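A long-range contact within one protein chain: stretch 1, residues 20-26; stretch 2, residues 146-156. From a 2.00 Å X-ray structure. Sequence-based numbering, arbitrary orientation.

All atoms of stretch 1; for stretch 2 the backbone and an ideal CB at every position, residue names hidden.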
ATOM      1  N   SER A  20      -0.746   8.218  10.744  1.00  9.92           N
ATOM      2  CA  SER A  20      -0.443   6.803  10.544  1.00  9.31           C
ATOM      3  C   SER A  20      -0.112   6.106  11.857  1.00  9.78           C
ATOM      4  O   SER A  20       0.108   6.757  12.882  1.00  9.70           O
ATOM      5  CB  SER A  20       0.727   6.643   9.561  1.00  8.75           C
ATOM      6  OG  SER A  20       1.986   6.862  10.174  1.00  8.65           O
ATOM      7  N   ALA A  21      -0.064   4.775  11.819  1.00  9.69           N
ATOM      8  CA  ALA A  21       0.506   4.013  12.927  1.00 10.32           C
ATOM      9  C   ALA A  21       1.993   4.348  13.056  1.00 10.74           C
ATOM     10  O   ALA A  21       2.635   4.759  12.082  1.00 10.78           O
ATOM     11  CB  ALA A  21       0.311   2.524  12.722  1.00 10.08           C
ATOM     12  N   ASP A  22       2.522   4.184  14.263  1.00 11.79           N
ATOM     13  CA  ASP A  22       3.918   4.483  14.575  1.00 12.31           C
ATOM     14  C   ASP A  22       4.456   3.456  15.568  1.00 12.71           C
ATOM     15  O   ASP A  22       3.899   3.287  16.650  1.00 13.24           O
ATOM     16  CB  ASP A  22       4.037   5.890  15.172  1.00 13.00           C
ATOM     17  CG  ASP A  22       5.476   6.376  15.248  1.00 13.87           C
ATOM     18  OD1 ASP A  22       6.180   6.308  14.225  1.00 13.86           O
ATOM     19  OD2 ASP A  22       5.897   6.841  16.331  1.00 16.81           O
ATOM     20  N   GLY A  23       5.534   2.770  15.198  1.00 12.62           N
ATOM     21  CA  GLY A  23       6.159   1.786  16.073  1.00 13.05           C
ATOM     22  C   GLY A  23       7.670   1.825  15.963  1.00 13.40           C
ATOM     23  O   GLY A  23       8.284   2.872  16.180  1.00 13.61           O
ATOM     24  N   VAL A  24       8.275   0.690  15.612  1.00 12.87           N
ATOM     25  CA  VAL A  24       9.713   0.650  15.349  1.00 12.83           C
ATOM     26  C   VAL A  24      10.062   1.427  14.062  1.00 12.36           C
ATOM     27  O   VAL A  24      11.205   1.833  13.867  1.00 12.34           O
ATOM     28  CB  VAL A  24      10.254  -0.796  15.299  1.00 13.23           C
ATOM     29  CG1 VAL A  24       9.994  -1.488  16.636  1.00 13.01           C
ATOM     30  CG2 VAL A  24       9.639  -1.579  14.139  1.00 12.03           C
ATOM     31  N   VAL A  25       9.064   1.644  13.207  1.00 11.68           N
ATOM     32  CA  VAL A  25       9.185   2.556  12.076  1.00 11.42           C
ATOM     33  C   VAL A  25       7.865   3.308  11.918  1.00 11.07           C
ATOM     34  O   VAL A  25       6.804   2.791  12.274  1.00 10.59           O
ATOM     35  CB  VAL A  25       9.526   1.796  10.769  1.00 11.16           C
ATOM     36  CG1 VAL A  25       8.385   0.855  10.374  1.00 11.50           C
ATOM     37  CG2 VAL A  25       9.874   2.784   9.639  1.00 11.44           C
ATOM     38  N   ASN A  26       7.927   4.540  11.417  1.00 10.80           N
ATOM     39  CA  ASN A  26       6.705   5.282  11.143  1.00 10.47           C
ATOM     40  C   ASN A  26       6.092   4.769   9.851  1.00 10.02           C
ATOM     41  O   ASN A  26       6.782   4.642   8.839  1.00 10.33           O
ATOM     42  CB  ASN A  26       6.967   6.788  11.061  1.00 10.79           C
ATOM     43  CG  ASN A  26       5.684   7.592  10.998  1.00 10.55           C
ATOM     44  OD1 ASN A  26       5.066   7.904  12.030  1.00 11.65           O
ATOM     45  ND2 ASN A  26       5.275   7.937   9.791  1.00  7.97           N
ATOM     46  N   UNK A 146       1.724  -4.198   4.233  1.00  8.88           N
ATOM     47  CA  UNK A 146       2.927  -4.977   3.879  1.00  9.31           C
ATOM     48  C   UNK A 146       3.509  -5.783   5.035  1.00  9.72           C
ATOM     49  O   UNK A 146       3.911  -6.938   4.852  1.00 10.40           O
ATOM     50  CB  UNK A 146       4.007  -4.035   3.343  1.00  9.31           C
ATOM     51  N   UNK A 147       3.587  -5.150   6.202  1.00  9.39           N
ATOM     52  CA  UNK A 147       4.071  -5.775   7.434  1.00  9.96           C
ATOM     53  C   UNK A 147       3.703  -4.873   8.619  1.00 10.06           C
ATOM     54  O   UNK A 147       3.154  -3.788   8.411  1.00  9.64           O
ATOM     55  CB  UNK A 147       5.581  -6.013   7.374  1.00  9.96           C
ATOM     56  N   UNK A 148       3.994  -5.317   9.843  1.00 10.54           N
ATOM     57  CA  UNK A 148       3.652  -4.544  11.046  1.00 11.03           C
ATOM     58  C   UNK A 148       4.740  -3.534  11.408  1.00 11.27           C
ATOM     59  O   UNK A 148       5.898  -3.892  11.612  1.00 11.77           O
ATOM     60  CB  UNK A 148       3.414  -5.487  12.227  1.00 11.03           C
ATOM     61  N   UNK A 149       4.364  -2.265  11.496  1.00 11.43           N
ATOM     62  CA  UNK A 149       5.319  -1.213  11.842  1.00 11.77           C
ATOM     63  C   UNK A 149       5.706  -1.222  13.329  1.00 12.35           C
ATOM     64  O   UNK A 149       6.620  -0.500  13.731  1.00 13.13           O
ATOM     65  CB  UNK A 149       4.733   0.152  11.473  1.00 11.77           C
ATOM     66  N   UNK A 150       5.021  -2.035  14.135  1.00 12.73           N
ATOM     67  CA  UNK A 150       5.303  -2.133  15.572  1.00 13.40           C
ATOM     68  C   UNK A 150       5.898  -3.494  15.960  1.00 14.28           C
ATOM     69  O   UNK A 150       5.921  -3.850  17.137  1.00 14.72           O
ATOM     70  CB  UNK A 150       4.021  -1.887  16.370  1.00 13.40           C
ATOM     71  N   UNK A 151       6.385  -4.237  14.966  1.00 14.19           N
ATOM     72  CA  UNK A 151       7.008  -5.539  15.182  1.00 15.10           C
ATOM     73  C   UNK A 151       8.445  -5.527  14.652  1.00 15.46           C
ATOM     74  O   UNK A 151       8.666  -5.440  13.446  1.00 14.90           O
ATOM     75  CB  UNK A 151       6.195  -6.644  14.505  1.00 15.10           C
ATOM     76  N   UNK A 152       9.410  -5.610  15.568  1.00 16.71           N
ATOM     77  CA  UNK A 152      10.843  -5.554  15.235  1.00 17.36           C
ATOM     78  C   UNK A 152      11.228  -6.539  14.146  1.00 16.84           C
ATOM     79  O   UNK A 152      11.907  -6.186  13.184  1.00 16.20           O
ATOM     80  CB  UNK A 152      11.685  -5.827  16.483  1.00 17.36           C
ATOM     81  N   UNK A 153      10.792  -7.779  14.327  1.00 17.13           N
ATOM     82  CA  UNK A 153      11.178  -8.883  13.455  1.00 17.32           C
ATOM     83  C   UNK A 153      10.701  -8.622  12.025  1.00 15.79           C
ATOM     84  O   UNK A 153      11.458  -8.815  11.079  1.00 15.77           O
ATOM     85  CB  UNK A 153      10.608 -10.204  13.976  1.00 17.32           C
ATOM     86  N   UNK A 154       9.455  -8.166  11.879  1.00 14.94           N
ATOM     87  CA  UNK A 154       8.917  -7.771  10.575  1.00 13.90           C
ATOM     88  C   UNK A 154       9.754  -6.670   9.934  1.00 13.65           C
ATOM     89  O   UNK A 154      10.099  -6.754   8.755  1.00 13.86           O
ATOM     90  CB  UNK A 154       7.467  -7.304  10.719  1.00 13.90           C
ATOM     91  N   UNK A 155      10.060  -5.627  10.699  1.00 13.71           N
ATOM     92  CA  UNK A 155      10.814  -4.496  10.160  1.00 13.43           C
ATOM     93  C   UNK A 155      12.260  -4.885   9.813  1.00 13.79           C
ATOM     94  O   UNK A 155      12.816  -4.391   8.826  1.00 13.51           O
ATOM     95  CB  UNK A 155      10.811  -3.342  11.165  1.00 13.43           C
ATOM     96  N   UNK A 156      12.853  -5.771  10.610  1.00 14.20           N
ATOM     97  CA  UNK A 156      14.177  -6.321  10.289  1.00 14.83           C
ATOM     98  C   UNK A 156      14.152  -7.085   8.960  1.00 14.19           C
ATOM     99  O   UNK A 156      15.082  -6.975   8.165  1.00 14.24           O
ATOM    100  CB  UNK A 156      14.655  -7.242  11.413  1.00 14.83           C
TER

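At position 146 no atom of stretch 1 lies within 5.5 Å of the ideal CB, so stretch 1 sets no preference; the residue is Ser 146. Position 147 is also beyond that range, with CA-to-CB pointing sideways, and only a long side chain could reach Val 25. Leucine, methionine or an aromatic would serve. It is Phe 147, whose CE1 comes within 4.4 Å of Val 25 CG1, the methyl lying at the ring edge. Position 148 again points sideways with nothing near, leaving the choice open; Phe 148 leads its ring away.

Position 149 is the centre of the contact. Its carbonyl does work that any residue could do: the carbonyl oxygen of 149 accepts a hydrogen bond from Val 25 N at 3.3 Å, nearly straight, and a weak one from Val 24 N at 2.8 Å, where the angle is only 119°. The ideal CB lies 3.4 Å from Val 25 O, with Ala 21 CB and a Val 25 methyl nearby, so a small side chain, apolar or only mildly polar, suits: alanine, cysteine or perhaps serine. In Cys 149, chi1 is p and SG rests 3.7 Å from Ala 21 CB, while CB packs 3.8 Å from Val 25 CG1.

Position 150 passes close to Gly 23, the two CA atoms being 4.0 Å apart. A CB on Gly 23 would clash with the CA here and with the carbonyl oxygen of 149, so the glycine permits this approach. The side chain itself starts sideways and has space; a polar residue fits the third place of the type I turn from 148 to 151. Asp 150 leads its carboxylate away, to a partner elsewhere in the structure.

Position 151 points away and precedes a helix, a place for Asn, Asp, Ser or Thr. Asn 151 caps it, its OD1 accepting from the backbone N of 154 at 2.9 Å.

Position 152 also points away, yet Val 24 CG1 is 4.7 Å from the ideal CB; a long flexible chain could fold back. Lys 152 does so, bringing NZ to 3.5 Å from Val 24 CG1. Stretch 1 leaves 153 open to most helix-compatible residues; it is Glu 153. It sets no preference at 154 either, though an acceptor could meet the backbone N of 148; Asp 154 OD2 accepts from Phe 148 N at 3.0 Å.

Position 155 points toward Val 24 and Val 25, favouring a large apolar or aromatic side chain. Tyr 155 puts CB 3.7 Å from Val 24 CG2 and lays a ring face against Val 25 CB, a CH-pi contact. Position 156 is out of reach, so most helix-compatible residues would do; it is Asp 156.

Stretch 2 146-156: SFFCDNKEDYD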
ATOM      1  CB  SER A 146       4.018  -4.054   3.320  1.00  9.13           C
ATOM      2  OG  SER A 146       3.657  -3.522   2.057  1.00  9.10           O
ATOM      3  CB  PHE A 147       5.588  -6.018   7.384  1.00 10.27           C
ATOM      4  CG  PHE A 147       6.409  -4.768   7.173  1.00  9.61           C
ATOM      5  CD1 PHE A 147       6.792  -3.977   8.253  1.00 10.39           C
ATOM      6  CD2 PHE A 147       6.802  -4.386   5.898  1.00  8.89           C
ATOM      7  CE1 PHE A 147       7.539  -2.822   8.059  1.00  9.63           C
ATOM      8  CE2 PHE A 147       7.551  -3.240   5.699  1.00  8.35           C
ATOM      9  CZ  PHE A 147       7.919  -2.457   6.776  1.00  8.93           C
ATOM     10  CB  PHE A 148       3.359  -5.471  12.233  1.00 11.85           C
ATOM     11  CG  PHE A 148       1.976  -6.071  12.208  1.00 12.08           C
ATOM     12  CD1 PHE A 148       1.034  -5.735  13.173  1.00 12.21           C
ATOM     13  CD2 PHE A 148       1.609  -6.954  11.202  1.00 12.33           C
ATOM     14  CE1 PHE A 148      -0.244  -6.287  13.149  1.00 12.37           C
ATOM     15  CE2 PHE A 148       0.326  -7.504  11.165  1.00 12.13           C
ATOM     16  CZ  PHE A 148      -0.598  -7.171  12.142  1.00 12.25           C
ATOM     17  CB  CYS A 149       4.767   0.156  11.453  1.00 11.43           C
ATOM     18  SG  CYS A 149       3.519   0.779  12.585  1.00 12.98           S
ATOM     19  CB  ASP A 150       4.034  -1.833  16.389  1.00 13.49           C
ATOM     20  CG  ASP A 150       2.907  -2.827  16.133  1.00 13.06           C
ATOM     21  OD1 ASP A 150       2.988  -3.605  15.153  1.00 12.07           O
ATOM     22  OD2 ASP A 150       1.928  -2.827  16.913  1.00 12.43           O
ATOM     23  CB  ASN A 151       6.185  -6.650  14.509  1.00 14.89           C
ATOM     24  CG  ASN A 151       6.744  -8.045  14.785  1.00 15.74           C
ATOM     25  OD1 ASN A 151       7.758  -8.440  14.212  1.00 16.43           O
ATOM     26  ND2 ASN A 151       6.087  -8.788  15.672  1.00 15.29           N
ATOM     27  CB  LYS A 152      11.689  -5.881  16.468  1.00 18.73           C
ATOM     28  CG  LYS A 152      11.712  -4.810  17.537  1.00 20.97           C
ATOM     29  CD  LYS A 152      12.706  -3.693  17.208  1.00 23.22           C
ATOM     30  CE  LYS A 152      13.135  -2.950  18.468  1.00 24.71           C
ATOM     31  NZ  LYS A 152      11.967  -2.531  19.293  1.00 26.54           N
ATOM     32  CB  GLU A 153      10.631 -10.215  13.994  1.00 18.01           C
ATOM     33  CG  GLU A 153      11.310 -10.728  15.284  1.00 20.72           C
ATOM     34  CD  GLU A 153      11.114  -9.829  16.510  1.00 23.26           C
ATOM     35  OE1 GLU A 153      10.063  -9.141  16.618  1.00 23.34           O
ATOM     36  OE2 GLU A 153      12.023  -9.812  17.374  1.00 24.46           O
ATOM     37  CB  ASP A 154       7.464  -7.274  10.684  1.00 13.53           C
ATOM     38  CG  ASP A 154       6.428  -8.373  10.480  1.00 12.27           C
ATOM     39  OD1 ASP A 154       6.776  -9.566  10.455  1.00 13.66           O
ATOM     40  OD2 ASP A 154       5.235  -8.034  10.349  1.00 10.95           O
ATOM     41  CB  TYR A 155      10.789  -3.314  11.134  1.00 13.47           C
ATOM     42  CG  TYR A 155      11.432  -2.042  10.607  1.00 13.26           C
ATOM     43  CD1 TYR A 155      11.201  -1.599   9.309  1.00 13.09           C
ATOM     44  CD2 TYR A 155      12.245  -1.267  11.422  1.00 13.52           C
ATOM     45  CE1 TYR A 155      11.784  -0.426   8.836  1.00 12.86           C
ATOM     46  CE2 TYR A 155      12.824  -0.097  10.958  1.00 14.36           C
ATOM     47  CZ  TYR A 155      12.594   0.317   9.666  1.00 13.54           C
ATOM     48  OH  TYR A 155      13.174   1.479   9.215  1.00 14.09           O
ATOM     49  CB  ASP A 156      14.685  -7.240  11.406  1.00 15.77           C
ATOM     50  CG  ASP A 156      15.103  -6.476  12.654  1.00 17.18           C
ATOM     51  OD1 ASP A 156      15.322  -5.249  12.573  1.00 18.72           O
ATOM     52  OD2 ASP A 156      15.219  -7.111  13.717  1.00 18.22           O
TER
HETATM   53  O   HOH W   1      12.825   3.709  11.691  1.00 28.85           O
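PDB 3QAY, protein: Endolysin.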